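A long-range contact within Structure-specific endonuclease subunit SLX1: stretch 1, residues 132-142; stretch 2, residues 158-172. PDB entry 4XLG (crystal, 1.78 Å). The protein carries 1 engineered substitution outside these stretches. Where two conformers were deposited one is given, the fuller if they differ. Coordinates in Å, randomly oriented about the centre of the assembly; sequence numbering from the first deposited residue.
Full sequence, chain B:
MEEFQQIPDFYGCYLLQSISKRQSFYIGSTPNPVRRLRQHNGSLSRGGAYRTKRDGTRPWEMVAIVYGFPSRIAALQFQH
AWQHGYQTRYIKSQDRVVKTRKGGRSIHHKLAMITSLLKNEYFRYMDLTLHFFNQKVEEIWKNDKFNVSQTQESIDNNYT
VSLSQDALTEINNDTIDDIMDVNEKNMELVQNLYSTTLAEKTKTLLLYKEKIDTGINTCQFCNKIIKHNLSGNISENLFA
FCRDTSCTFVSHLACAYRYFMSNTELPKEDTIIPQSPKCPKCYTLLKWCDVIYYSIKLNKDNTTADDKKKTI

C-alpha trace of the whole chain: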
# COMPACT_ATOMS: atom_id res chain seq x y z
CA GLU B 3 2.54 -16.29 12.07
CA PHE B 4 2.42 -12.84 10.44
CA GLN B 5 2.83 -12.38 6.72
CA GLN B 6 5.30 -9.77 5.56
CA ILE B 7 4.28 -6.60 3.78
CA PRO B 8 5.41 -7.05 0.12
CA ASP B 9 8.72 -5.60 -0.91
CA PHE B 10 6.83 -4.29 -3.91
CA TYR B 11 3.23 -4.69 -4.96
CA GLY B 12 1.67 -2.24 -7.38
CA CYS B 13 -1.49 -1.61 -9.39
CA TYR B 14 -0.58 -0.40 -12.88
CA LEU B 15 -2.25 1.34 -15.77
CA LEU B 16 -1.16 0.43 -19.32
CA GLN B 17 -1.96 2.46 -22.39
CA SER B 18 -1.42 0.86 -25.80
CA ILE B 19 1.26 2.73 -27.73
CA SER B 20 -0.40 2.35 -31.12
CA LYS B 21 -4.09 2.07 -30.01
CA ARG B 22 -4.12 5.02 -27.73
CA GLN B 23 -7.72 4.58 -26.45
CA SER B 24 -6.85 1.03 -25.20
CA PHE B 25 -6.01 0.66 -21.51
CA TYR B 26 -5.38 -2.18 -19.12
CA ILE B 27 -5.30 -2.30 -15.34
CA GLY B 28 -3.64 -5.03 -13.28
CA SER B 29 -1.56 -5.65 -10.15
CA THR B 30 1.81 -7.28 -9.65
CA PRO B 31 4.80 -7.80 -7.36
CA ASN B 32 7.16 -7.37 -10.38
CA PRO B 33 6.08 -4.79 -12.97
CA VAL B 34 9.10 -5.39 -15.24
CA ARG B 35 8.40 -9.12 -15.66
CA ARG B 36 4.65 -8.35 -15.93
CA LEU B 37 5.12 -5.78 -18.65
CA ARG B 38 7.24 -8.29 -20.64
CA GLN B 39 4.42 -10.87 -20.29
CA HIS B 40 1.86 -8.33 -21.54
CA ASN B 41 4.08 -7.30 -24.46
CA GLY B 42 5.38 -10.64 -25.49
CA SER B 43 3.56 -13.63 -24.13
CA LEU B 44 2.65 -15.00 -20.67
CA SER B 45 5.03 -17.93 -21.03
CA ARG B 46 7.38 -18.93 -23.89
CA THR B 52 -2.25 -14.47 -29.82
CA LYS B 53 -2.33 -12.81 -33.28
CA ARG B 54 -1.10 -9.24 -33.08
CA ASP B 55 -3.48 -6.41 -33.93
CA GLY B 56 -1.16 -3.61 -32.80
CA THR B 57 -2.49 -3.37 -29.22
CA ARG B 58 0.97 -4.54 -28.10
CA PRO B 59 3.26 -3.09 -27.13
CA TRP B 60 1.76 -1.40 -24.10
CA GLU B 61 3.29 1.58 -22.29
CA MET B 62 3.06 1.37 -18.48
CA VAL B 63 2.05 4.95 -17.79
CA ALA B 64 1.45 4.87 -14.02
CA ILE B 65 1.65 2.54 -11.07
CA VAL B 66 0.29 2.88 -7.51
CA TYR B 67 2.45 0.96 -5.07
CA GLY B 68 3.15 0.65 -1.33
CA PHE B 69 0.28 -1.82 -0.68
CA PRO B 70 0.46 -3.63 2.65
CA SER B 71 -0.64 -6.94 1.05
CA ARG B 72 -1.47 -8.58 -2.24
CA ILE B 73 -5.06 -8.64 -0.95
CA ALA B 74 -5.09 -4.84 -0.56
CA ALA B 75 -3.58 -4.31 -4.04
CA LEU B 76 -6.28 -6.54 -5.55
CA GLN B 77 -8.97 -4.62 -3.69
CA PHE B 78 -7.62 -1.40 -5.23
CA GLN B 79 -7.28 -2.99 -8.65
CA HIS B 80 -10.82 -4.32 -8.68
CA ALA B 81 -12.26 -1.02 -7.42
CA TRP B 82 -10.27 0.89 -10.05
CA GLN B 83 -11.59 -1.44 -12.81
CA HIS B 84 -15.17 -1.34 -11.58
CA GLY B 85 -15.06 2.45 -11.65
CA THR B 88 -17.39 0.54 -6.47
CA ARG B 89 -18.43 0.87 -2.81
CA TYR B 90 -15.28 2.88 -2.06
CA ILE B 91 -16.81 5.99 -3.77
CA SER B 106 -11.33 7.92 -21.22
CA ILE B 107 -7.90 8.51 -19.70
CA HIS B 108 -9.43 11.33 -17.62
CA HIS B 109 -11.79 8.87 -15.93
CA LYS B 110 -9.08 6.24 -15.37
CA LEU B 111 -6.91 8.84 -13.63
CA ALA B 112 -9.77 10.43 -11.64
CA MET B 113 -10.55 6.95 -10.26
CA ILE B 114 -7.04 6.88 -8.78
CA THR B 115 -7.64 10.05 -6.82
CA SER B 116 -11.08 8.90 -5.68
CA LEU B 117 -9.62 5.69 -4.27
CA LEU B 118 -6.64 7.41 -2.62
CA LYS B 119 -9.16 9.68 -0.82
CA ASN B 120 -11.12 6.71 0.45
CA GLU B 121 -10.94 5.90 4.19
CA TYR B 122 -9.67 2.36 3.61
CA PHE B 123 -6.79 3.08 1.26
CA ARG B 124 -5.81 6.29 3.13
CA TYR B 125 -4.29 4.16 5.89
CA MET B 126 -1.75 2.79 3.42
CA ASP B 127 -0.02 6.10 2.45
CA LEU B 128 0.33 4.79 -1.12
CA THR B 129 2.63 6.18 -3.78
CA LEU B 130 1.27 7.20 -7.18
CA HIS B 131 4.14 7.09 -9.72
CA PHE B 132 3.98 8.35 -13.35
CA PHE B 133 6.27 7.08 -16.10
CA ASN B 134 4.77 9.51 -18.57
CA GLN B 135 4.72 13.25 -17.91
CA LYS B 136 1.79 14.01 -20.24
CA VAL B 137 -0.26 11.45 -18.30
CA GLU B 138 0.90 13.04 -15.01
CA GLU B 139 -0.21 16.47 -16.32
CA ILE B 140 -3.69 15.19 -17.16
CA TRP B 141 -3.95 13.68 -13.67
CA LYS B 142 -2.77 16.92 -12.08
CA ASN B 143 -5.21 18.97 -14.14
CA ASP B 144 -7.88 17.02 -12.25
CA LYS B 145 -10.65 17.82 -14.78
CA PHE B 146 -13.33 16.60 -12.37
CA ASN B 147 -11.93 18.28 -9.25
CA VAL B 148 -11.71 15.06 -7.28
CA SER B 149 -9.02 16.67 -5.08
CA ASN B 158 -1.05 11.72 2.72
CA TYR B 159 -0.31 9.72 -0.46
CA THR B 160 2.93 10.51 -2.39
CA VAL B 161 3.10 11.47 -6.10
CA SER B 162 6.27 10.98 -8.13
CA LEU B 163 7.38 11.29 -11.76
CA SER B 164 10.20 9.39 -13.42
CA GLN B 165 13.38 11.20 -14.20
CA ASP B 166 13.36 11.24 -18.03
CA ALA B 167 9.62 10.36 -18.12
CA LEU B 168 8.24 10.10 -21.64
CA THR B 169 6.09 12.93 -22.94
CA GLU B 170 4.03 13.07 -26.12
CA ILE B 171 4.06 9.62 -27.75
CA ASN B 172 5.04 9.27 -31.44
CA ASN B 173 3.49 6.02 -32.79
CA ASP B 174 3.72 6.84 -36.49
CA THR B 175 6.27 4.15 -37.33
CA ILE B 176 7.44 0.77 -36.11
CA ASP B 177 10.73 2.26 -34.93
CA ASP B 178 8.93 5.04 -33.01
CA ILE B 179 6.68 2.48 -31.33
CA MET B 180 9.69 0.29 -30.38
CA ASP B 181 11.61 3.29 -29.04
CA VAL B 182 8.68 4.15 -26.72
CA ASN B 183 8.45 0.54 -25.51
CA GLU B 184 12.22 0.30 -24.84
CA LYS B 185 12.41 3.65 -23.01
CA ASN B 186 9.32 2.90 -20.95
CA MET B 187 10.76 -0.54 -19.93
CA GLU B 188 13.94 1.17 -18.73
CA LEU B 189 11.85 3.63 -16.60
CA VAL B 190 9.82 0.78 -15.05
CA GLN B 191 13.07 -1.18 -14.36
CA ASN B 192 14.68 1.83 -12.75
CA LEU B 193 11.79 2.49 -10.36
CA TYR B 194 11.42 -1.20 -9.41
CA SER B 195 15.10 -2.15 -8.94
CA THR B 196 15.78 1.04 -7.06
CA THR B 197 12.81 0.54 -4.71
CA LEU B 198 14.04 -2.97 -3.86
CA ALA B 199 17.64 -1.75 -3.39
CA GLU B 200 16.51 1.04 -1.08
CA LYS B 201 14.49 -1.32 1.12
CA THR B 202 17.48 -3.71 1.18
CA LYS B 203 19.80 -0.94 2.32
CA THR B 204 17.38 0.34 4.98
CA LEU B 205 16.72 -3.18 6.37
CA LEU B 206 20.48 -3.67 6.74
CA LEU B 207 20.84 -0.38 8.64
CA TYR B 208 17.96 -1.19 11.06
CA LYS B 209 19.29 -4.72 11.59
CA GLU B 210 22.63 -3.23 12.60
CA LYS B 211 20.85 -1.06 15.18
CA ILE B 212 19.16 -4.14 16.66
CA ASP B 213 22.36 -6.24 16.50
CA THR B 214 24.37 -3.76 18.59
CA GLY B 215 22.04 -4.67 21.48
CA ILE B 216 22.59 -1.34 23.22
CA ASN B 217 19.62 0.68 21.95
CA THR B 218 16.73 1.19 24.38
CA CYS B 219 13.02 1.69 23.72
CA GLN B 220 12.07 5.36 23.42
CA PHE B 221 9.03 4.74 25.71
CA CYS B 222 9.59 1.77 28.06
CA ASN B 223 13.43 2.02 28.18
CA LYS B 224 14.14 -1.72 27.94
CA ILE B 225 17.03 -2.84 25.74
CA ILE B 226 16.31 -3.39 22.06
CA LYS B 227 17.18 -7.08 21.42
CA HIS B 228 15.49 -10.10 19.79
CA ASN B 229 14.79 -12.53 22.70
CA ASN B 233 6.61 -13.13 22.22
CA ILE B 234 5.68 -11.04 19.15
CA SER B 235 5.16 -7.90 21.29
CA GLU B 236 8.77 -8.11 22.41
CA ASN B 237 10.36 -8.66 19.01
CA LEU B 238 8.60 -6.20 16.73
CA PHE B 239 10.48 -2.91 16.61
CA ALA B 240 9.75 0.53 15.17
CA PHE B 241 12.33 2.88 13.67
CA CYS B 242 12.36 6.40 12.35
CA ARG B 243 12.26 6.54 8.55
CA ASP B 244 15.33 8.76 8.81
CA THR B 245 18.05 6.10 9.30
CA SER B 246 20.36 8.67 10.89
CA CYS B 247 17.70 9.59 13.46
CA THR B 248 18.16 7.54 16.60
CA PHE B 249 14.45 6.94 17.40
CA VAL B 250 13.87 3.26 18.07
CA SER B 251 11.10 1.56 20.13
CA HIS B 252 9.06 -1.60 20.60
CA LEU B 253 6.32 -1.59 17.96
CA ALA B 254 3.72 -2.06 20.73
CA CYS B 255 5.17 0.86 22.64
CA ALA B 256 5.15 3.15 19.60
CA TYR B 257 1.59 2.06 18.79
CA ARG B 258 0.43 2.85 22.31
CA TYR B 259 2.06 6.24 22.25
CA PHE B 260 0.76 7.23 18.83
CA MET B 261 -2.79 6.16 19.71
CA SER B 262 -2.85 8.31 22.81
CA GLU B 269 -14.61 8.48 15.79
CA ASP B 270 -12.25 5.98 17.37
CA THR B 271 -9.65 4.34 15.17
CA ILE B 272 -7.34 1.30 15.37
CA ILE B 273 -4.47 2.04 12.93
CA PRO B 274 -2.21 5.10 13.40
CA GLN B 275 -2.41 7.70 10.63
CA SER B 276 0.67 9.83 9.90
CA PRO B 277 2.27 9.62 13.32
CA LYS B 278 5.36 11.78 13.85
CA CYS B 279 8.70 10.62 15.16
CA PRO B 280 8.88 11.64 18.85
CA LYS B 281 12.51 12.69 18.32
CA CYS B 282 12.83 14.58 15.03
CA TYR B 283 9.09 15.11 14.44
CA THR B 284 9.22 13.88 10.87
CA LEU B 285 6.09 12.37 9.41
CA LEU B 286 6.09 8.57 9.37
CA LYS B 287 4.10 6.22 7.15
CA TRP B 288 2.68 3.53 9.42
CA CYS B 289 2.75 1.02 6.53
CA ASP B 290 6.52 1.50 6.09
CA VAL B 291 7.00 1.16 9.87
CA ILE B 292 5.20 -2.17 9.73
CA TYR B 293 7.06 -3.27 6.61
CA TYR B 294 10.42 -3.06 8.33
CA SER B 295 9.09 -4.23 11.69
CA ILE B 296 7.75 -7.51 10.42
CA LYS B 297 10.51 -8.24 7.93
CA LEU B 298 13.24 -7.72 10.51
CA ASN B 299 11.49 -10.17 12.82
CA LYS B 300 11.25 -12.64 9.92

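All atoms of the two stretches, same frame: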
# COMPACT_ATOMS: atom_id res chain seq x y z
N PHE B 132 4.16 8.24 -11.88
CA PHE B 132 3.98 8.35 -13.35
C PHE B 132 5.26 8.10 -14.13
O PHE B 132 6.33 8.61 -13.77
CB PHE B 132 3.46 9.77 -13.71
CG PHE B 132 2.09 9.99 -13.20
CD1 PHE B 132 1.00 9.50 -13.93
CD2 PHE B 132 1.86 10.64 -11.99
CE1 PHE B 132 -0.33 9.67 -13.47
CE2 PHE B 132 0.53 10.87 -11.52
CZ PHE B 132 -0.57 10.36 -12.25
N PHE B 133 5.15 7.31 -15.20
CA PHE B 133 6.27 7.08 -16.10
C PHE B 133 6.16 7.95 -17.32
O PHE B 133 7.06 7.99 -18.18
CB PHE B 133 6.27 5.63 -16.55
CG PHE B 133 6.43 4.65 -15.42
CD1 PHE B 133 7.70 4.48 -14.82
CD2 PHE B 133 5.32 3.92 -14.95
CE1 PHE B 133 7.86 3.55 -13.77
CE2 PHE B 133 5.46 2.97 -13.90
CZ PHE B 133 6.74 2.78 -13.31
N ASN B 134 5.02 8.63 -17.42
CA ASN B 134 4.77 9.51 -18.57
C ASN B 134 4.30 10.85 -18.05
O ASN B 134 3.33 10.91 -17.27
CB ASN B 134 3.72 8.90 -19.54
CG ASN B 134 3.53 9.76 -20.81
OD1 ASN B 134 3.00 10.87 -20.73
ND2 ASN B 134 4.00 9.25 -21.97
N GLN B 135 5.00 11.91 -18.43
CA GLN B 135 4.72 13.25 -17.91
C GLN B 135 3.41 13.84 -18.46
O GLN B 135 2.75 14.63 -17.77
CB GLN B 135 5.88 14.20 -18.22
CG GLN B 135 5.67 15.67 -17.79
CD GLN B 135 5.04 16.53 -18.88
OE1 GLN B 135 5.29 16.33 -20.07
NE2 GLN B 135 4.22 17.49 -18.48
N LYS B 136 3.07 13.52 -19.72
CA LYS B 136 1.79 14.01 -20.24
C LYS B 136 0.63 13.37 -19.49
O LYS B 136 -0.40 14.05 -19.25
CB LYS B 136 1.65 13.76 -21.76
CG LYS B 136 2.61 14.62 -22.55
CD LYS B 136 2.19 16.10 -22.51
CE LYS B 136 3.23 17.00 -23.15
NZ LYS B 136 2.79 18.46 -23.16
N VAL B 137 0.77 12.11 -19.09
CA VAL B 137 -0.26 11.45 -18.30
C VAL B 137 -0.32 12.10 -16.91
O VAL B 137 -1.41 12.38 -16.36
CB VAL B 137 0.01 9.92 -18.19
CG1 VAL B 137 -0.95 9.26 -17.16
CG2 VAL B 137 -0.16 9.25 -19.61
N GLU B 138 0.86 12.32 -16.31
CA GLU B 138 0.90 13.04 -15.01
C GLU B 138 0.19 14.43 -15.08
O GLU B 138 -0.51 14.84 -14.13
CB GLU B 138 2.38 13.22 -14.56
CG GLU B 138 2.52 13.90 -13.20
CD GLU B 138 2.98 15.34 -13.28
OE1 GLU B 138 3.39 15.81 -14.37
OE2 GLU B 138 2.92 16.03 -12.24
N GLU B 139 0.39 15.16 -16.19
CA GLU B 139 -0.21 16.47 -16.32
C GLU B 139 -1.74 16.38 -16.38
O GLU B 139 -2.44 17.21 -15.81
CB GLU B 139 0.33 17.20 -17.55
CG GLU B 139 1.75 17.69 -17.40
CD GLU B 139 2.22 18.46 -18.63
OE1 GLU B 139 1.40 19.20 -19.22
OE2 GLU B 139 3.39 18.31 -19.01
N ILE B 140 -2.24 15.37 -17.09
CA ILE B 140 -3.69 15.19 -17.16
C ILE B 140 -4.23 14.85 -15.77
O ILE B 140 -5.26 15.37 -15.35
CB ILE B 140 -4.10 14.05 -18.13
CG1 ILE B 140 -3.80 14.44 -19.59
CG2 ILE B 140 -5.58 13.70 -17.92
CD1 ILE B 140 -3.89 13.26 -20.56
N TRP B 141 -3.50 14.01 -15.03
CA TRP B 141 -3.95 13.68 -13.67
C TRP B 141 -3.96 14.93 -12.79
O TRP B 141 -4.93 15.21 -12.05
CB TRP B 141 -3.06 12.59 -13.03
CG TRP B 141 -3.40 12.38 -11.54
CD1 TRP B 141 -4.41 11.59 -11.04
CD2 TRP B 141 -2.76 12.97 -10.40
NE1 TRP B 141 -4.44 11.67 -9.66
CE2 TRP B 141 -3.44 12.50 -9.25
CE3 TRP B 141 -1.67 13.83 -10.24
CZ2 TRP B 141 -3.05 12.86 -7.95
CZ3 TRP B 141 -1.31 14.21 -8.96
CH2 TRP B 141 -1.99 13.72 -7.84
N LYS B 142 -2.90 15.72 -12.90
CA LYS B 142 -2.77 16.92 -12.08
C LYS B 142 -3.84 17.94 -12.43
O LYS B 142 -4.35 18.65 -11.54
CB LYS B 142 -1.38 17.51 -12.27
CG LYS B 142 -0.87 18.27 -11.07
CD LYS B 142 0.64 18.12 -10.99
CE LYS B 142 1.31 18.66 -12.24
NZ LYS B 142 2.80 18.65 -12.14
N ASN B 158 -1.92 12.70 2.04
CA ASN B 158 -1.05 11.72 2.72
C ASN B 158 -0.37 10.72 1.74
O ASN B 158 0.67 10.09 2.07
CB ASN B 158 -1.85 10.94 3.75
CG ASN B 158 -2.93 10.10 3.11
OD1 ASN B 158 -3.75 10.62 2.31
ND2 ASN B 158 -2.92 8.81 3.39
N TYR B 159 -0.97 10.54 0.57
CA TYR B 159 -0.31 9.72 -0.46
C TYR B 159 0.82 10.56 -1.08
O TYR B 159 0.87 11.77 -0.90
CB TYR B 159 -1.31 9.23 -1.51
CG TYR B 159 -2.03 10.34 -2.25
CD1 TYR B 159 -3.30 10.76 -1.81
CD2 TYR B 159 -1.48 10.93 -3.37
CE1 TYR B 159 -3.96 11.79 -2.48
CE2 TYR B 159 -2.15 11.94 -4.05
CZ TYR B 159 -3.38 12.37 -3.59
OH TYR B 159 -4.05 13.38 -4.25
N THR B 160 1.77 9.89 -1.73
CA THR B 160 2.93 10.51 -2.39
C THR B 160 2.73 10.44 -3.91
O THR B 160 2.18 9.46 -4.41
CB THR B 160 4.24 9.77 -1.99
OG1 THR B 160 4.40 9.92 -0.60
CG2 THR B 160 5.50 10.37 -2.69
N VAL B 161 3.14 11.50 -4.62
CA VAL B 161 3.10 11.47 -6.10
C VAL B 161 4.51 11.67 -6.63
O VAL B 161 5.23 12.58 -6.16
CB VAL B 161 2.15 12.57 -6.70
CG1 VAL B 161 2.06 12.38 -8.22
CG2 VAL B 161 0.77 12.38 -6.10
N SER B 162 4.93 10.83 -7.58
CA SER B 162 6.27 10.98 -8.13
C SER B 162 6.22 10.83 -9.65
O SER B 162 5.24 10.31 -10.20
CB SER B 162 7.26 9.97 -7.49
OG SER B 162 6.76 8.65 -7.57
N LEU B 163 7.29 11.30 -10.28
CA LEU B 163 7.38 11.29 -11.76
C LEU B 163 8.78 10.86 -12.12
O LEU B 163 9.77 11.38 -11.56
CB LEU B 163 7.09 12.70 -12.33
CG LEU B 163 7.31 12.85 -13.85
CD1 LEU B 163 6.23 12.11 -14.63
CD2 LEU B 163 7.31 14.38 -14.23
N SER B 164 8.89 9.89 -13.03
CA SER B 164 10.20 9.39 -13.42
C SER B 164 11.12 10.47 -13.92
O SER B 164 10.70 11.33 -14.67
CB SER B 164 10.07 8.34 -14.52
OG SER B 164 9.72 7.08 -14.01
N GLN B 165 12.38 10.42 -13.50
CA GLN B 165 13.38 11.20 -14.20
C GLN B 165 13.37 10.71 -15.65
O GLN B 165 13.31 9.49 -15.90
CB GLN B 165 14.75 11.00 -13.55
CG GLN B 165 15.86 11.75 -14.26
CD GLN B 165 17.04 11.94 -13.34
OE1 GLN B 165 17.52 10.98 -12.74
NE2 GLN B 165 17.47 13.19 -13.17
N ASP B 166 13.41 11.62 -16.61
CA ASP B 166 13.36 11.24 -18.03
C ASP B 166 12.06 10.53 -18.43
O ASP B 166 12.03 9.74 -19.37
CB ASP B 166 14.55 10.34 -18.41
CG ASP B 166 15.88 10.98 -18.11
OD1 ASP B 166 16.05 12.21 -18.30
OD2 ASP B 166 16.76 10.21 -17.65
N ALA B 167 10.97 10.82 -17.72
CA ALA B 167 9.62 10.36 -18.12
C ALA B 167 9.37 10.70 -19.59
O ALA B 167 9.79 11.77 -20.09
CB ALA B 167 8.53 11.02 -17.25
N LEU B 168 8.66 9.81 -20.27
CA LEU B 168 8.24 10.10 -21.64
C LEU B 168 7.21 11.23 -21.67
O LEU B 168 6.52 11.49 -20.70
CB LEU B 168 7.65 8.84 -22.29
CG LEU B 168 8.69 7.72 -22.38
CD1 LEU B 168 8.18 6.61 -23.29
CD2 LEU B 168 10.10 8.32 -22.82
N THR B 169 7.08 11.87 -22.81
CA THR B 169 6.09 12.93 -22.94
C THR B 169 5.10 12.58 -24.05
O THR B 169 4.41 11.56 -23.96
CB THR B 169 6.78 14.29 -23.18
OG1 THR B 169 7.67 14.21 -24.31
CG2 THR B 169 7.60 14.68 -21.93
N GLU B 170 4.99 13.43 -25.07
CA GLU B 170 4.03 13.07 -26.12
C GLU B 170 4.55 11.82 -26.87
O GLU B 170 5.71 11.74 -27.23
CB GLU B 170 3.79 14.24 -27.10
CG GLU B 170 2.62 13.97 -28.05
CD GLU B 170 2.22 15.19 -28.91
N ILE B 171 3.67 10.87 -27.12
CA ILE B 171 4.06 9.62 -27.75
C ILE B 171 3.99 9.74 -29.27
O ILE B 171 2.97 10.21 -29.80
CB ILE B 171 3.16 8.47 -27.25
CG1 ILE B 171 3.36 8.25 -25.72
CG2 ILE B 171 3.42 7.14 -28.03
CD1 ILE B 171 4.85 8.10 -25.27
N ASN B 172 5.07 9.39 -29.96
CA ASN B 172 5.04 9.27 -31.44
C ASN B 172 4.84 7.79 -31.76
O ASN B 172 5.68 6.98 -31.37
CB ASN B 172 6.36 9.80 -32.04
CG ASN B 172 6.41 9.75 -33.59
OD1 ASN B 172 5.66 9.03 -34.24
ND2 ASN B 172 7.36 10.49 -34.16

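The contact begins as a short parallel pairing and ends as a helix packed on a strand. Phe 132 works in both directions along its backbone: its N donates to Ser 162 O at 2.9 Å, and its O accepts from Ser 164 N at 3.0 Å, so Leu 163 sits in register beside it. The chain turns a corner at Phe 133, and the other stretch turns its own at Gln 165 and Asp 166, through a type II turn from Ser 164 to Ala 167. Asp 166 takes the positive phi of that turn, 62°. Pairing then resumes: Leu 168 N donates to Phe 133 O at 3.2 Å, and Gln 135 N donates to Leu 168 O at 2.8 Å, setting Asn 134 beside Leu 168.

Asn 134 joins the two parts of the contact. With chi1 t and chi2 at -69°, its amide serves two masters. OD1 caps the helix, accepting from Val 137 N at 3.0 Å and, more weakly, from Lys 136 N at 2.8 Å; ND2 reaches across to Thr 169 O at 3.1 Å. A carboxamide suits this place because it carries an acceptor for the free amides of the helix start and a donor for the neighbouring chain. One side chain thus caps the helix and at the same time ties its first turn to the second stretch.

Phe 132 and Leu 163 lie on the same face of the sheet. Leu 163, with chi1 t and chi2 p, brings CD1 to 3.7 Å from Phe 132 CB and 4.0 Å from Glu 138 CB, filling the space between strand and helix start. The Phe 132 ring, in the m rotamer, presents its edge to Val 161, with CE2 3.9 Å from CG1. One residue along, Phe 133 is also m, but its CB points away from the other stretch; its CD1 still comes within 3.4 Å of Ser 164 OG.

The helix runs nearly antiparallel to strand 160-164, at 155°, and Glu 138 and Trp 141 both point CB toward it. Trp 141, chi1 t, lays CH2 3.5 Å from Val 161 CG2, while the edge of its indole meets Tyr 159, CZ2 lying 3.9 Å from OH. Beta-branched Val 161 thus touches two aromatic residues. Glu 138 packs through its aliphatic CB and sends OE2 to Lys 142 NZ, a 2.6 Å salt bridge within the helix. At the exposed margin, Lys 136 lays its CG 3.6 Å from Thr 169 C, covering backbone with methylene. In all, 697 Å² is buried.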